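PDB 1Z5Z: helicase of the snf2/rad54 family from Sulfolobus solfataricus, which probably uses ATP hydrolysis to translocate on DNA or remodel protein-DNA complexes, as other SWI2/SNF2 ATPases do, through a core of which this is the C-terminal domain. Local coordinates for residues Phe121-Met124 / Gly125-Ile128. Numbering follows the deposited sequence.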
loop_
_atom_site.group_PDB
_atom_site.type_symbol
_atom_site.label_atom_id
_atom_site.label_comp_id
_atom_site.label_asym_id
_atom_site.label_seq_id
_atom_site.Cartn_x
_atom_site.Cartn_y
_atom_site.Cartn_z
ATOM N N PHE A 121 1.648 -4.984 -4.108
ATOM C CA PHE A 121 0.907 -6.157 -4.610
ATOM C C PHE A 121 0.552 -6.083 -6.101
ATOM O O PHE A 121 -0.111 -5.129 -6.556
ATOM C CB PHE A 121 -0.412 -6.323 -3.849
ATOM C CG PHE A 121 -0.260 -6.513 -2.348
ATOM C CD1 PHE A 121 -0.818 -5.595 -1.477
ATOM C CD2 PHE A 121 0.391 -7.642 -1.816
ATOM C CE1 PHE A 121 -0.753 -5.760 -0.085
ATOM C CE2 PHE A 121 0.454 -7.820 -0.402
ATOM C CZ PHE A 121 -0.121 -6.867 0.456
ATOM N N VAL A 122 0.953 -7.091 -6.864
ATOM C CA VAL A 122 0.640 -7.098 -8.278
ATOM C C VAL A 122 -0.881 -7.005 -8.453
ATOM O O VAL A 122 -1.363 -6.333 -9.377
ATOM C CB VAL A 122 1.113 -8.420 -8.988
ATOM C CG1 VAL A 122 0.633 -8.416 -10.396
ATOM C CG2 VAL A 122 2.642 -8.574 -8.977
ATOM N N ASP A 123 -1.650 -7.665 -7.581
ATOM C CA ASP A 123 -3.097 -7.648 -7.740
ATOM C C ASP A 123 -3.722 -6.290 -7.483
ATOM O O ASP A 123 -4.692 -5.907 -8.154
ATOM C CB ASP A 123 -3.747 -8.718 -6.854
ATOM C CG ASP A 123 -3.410 -10.114 -7.326
ATOM O OD1 ASP A 123 -3.251 -10.259 -8.554
ATOM O OD2 ASP A 123 -3.296 -11.039 -6.494
ATOM N N MET A 124 -3.175 -5.562 -6.517
ATOM C CA MET A 124 -3.690 -4.226 -6.250
ATOM C C MET A 124 -3.353 -3.362 -7.470
ATOM O O MET A 124 -4.162 -2.552 -7.896
ATOM C CB MET A 124 -3.065 -3.621 -4.987
ATOM C CG MET A 124 -3.855 -2.357 -4.521
ATOM S SD MET A 124 -5.619 -2.715 -4.172
ATOM C CE MET A 124 -6.404 -1.395 -5.070
ATOM N N GLY A 125 -2.152 -3.560 -8.031
ATOM C CA GLY A 125 -1.750 -2.804 -9.203
ATOM C C GLY A 125 -2.761 -2.957 -10.329
ATOM O O GLY A 125 -3.105 -1.958 -10.985
ATOM N N LYS A 126 -3.234 -4.186 -10.574
ATOM C CA LYS A 126 -4.212 -4.419 -11.641
ATOM C C LYS A 126 -5.552 -3.751 -11.340
ATOM O O LYS A 126 -6.189 -3.187 -12.233
ATOM C CB LYS A 126 -4.421 -5.917 -11.842
ATOM C CG LYS A 126 -3.247 -6.595 -12.476
ATOM C CD LYS A 126 -3.425 -8.102 -12.436
ATOM C CE LYS A 126 -2.540 -8.747 -13.477
ATOM N NZ LYS A 126 -2.633 -10.228 -13.450
ATOM N N ILE A 127 -5.993 -3.820 -10.087
ATOM C CA ILE A 127 -7.252 -3.190 -9.701
ATOM C C ILE A 127 -7.164 -1.666 -9.951
ATOM O O ILE A 127 -8.046 -1.058 -10.572
ATOM C CB ILE A 127 -7.572 -3.483 -8.206
ATOM C CG1 ILE A 127 -8.110 -4.918 -8.068
ATOM C CG2 ILE A 127 -8.568 -2.450 -7.659
ATOM C CD1 ILE A 127 -8.189 -5.410 -6.633
ATOM N N ILE A 128 -6.083 -1.059 -9.491
ATOM C CA ILE A 128 -5.890 0.369 -9.677
ATOM C C ILE A 128 -5.920 0.727 -11.153
ATOM O O ILE A 128 -6.624 1.663 -11.572
ATOM C CB ILE A 128 -4.552 0.795 -9.114
ATOM C CG1 ILE A 128 -4.605 0.695 -7.588
ATOM C CG2 ILE A 128 -4.245 2.216 -9.513
ATOM C CD1 ILE A 128 -3.229 0.833 -6.938
#
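Chi1 of M124 (-166°) sets CG opposite the main-chain N, and bends at chi2 and chi3 bring the methyl group forward along the helix to meet I127 and I128. M124 CE lies 3.5 Å from I127 CG2, the methyl branch that stands beside the carbonyl carbon of its own residue. M124 CE is also 3.7 Å from CG1 of I128, whose side chain crosses that of M124 at about a right angle. I128 CG1 also rests 3.3 Å from M124 O, against the carbonyl that takes its own N-H. That bond, I128 N to M124 O at 2.9 Å, runs nearly along the C=O axis. It is also nearly straight (173°). These residues form the first turns of helix 122-136, which follows strand 115-119 of the parallel sheet in the helicase C-terminal domain; F121 occupies the N-cap position. F121 O accepts G125 N at 3.0 Å, opening the i to i+4 series. K126 N and I127 N reach V122 O and D123 O less directly, tilted from the carbonyl planes. On the buried side M124 and I127 both touch L84 of helix 83-86, while I128 meets V169 of strand 167-171. Trimming M124 to an alanine would probably open a gap beside L84 and deprive I127 CG2 and I128 CG1 of their shared methyl neighbour. On the exposed side K126 stretches out past CG, which packs 3.6 Å from V122 O. K126 NZ stays 4.9 Å from D123 OD1, not in contact, so any attraction between the opposite charges is probably weak.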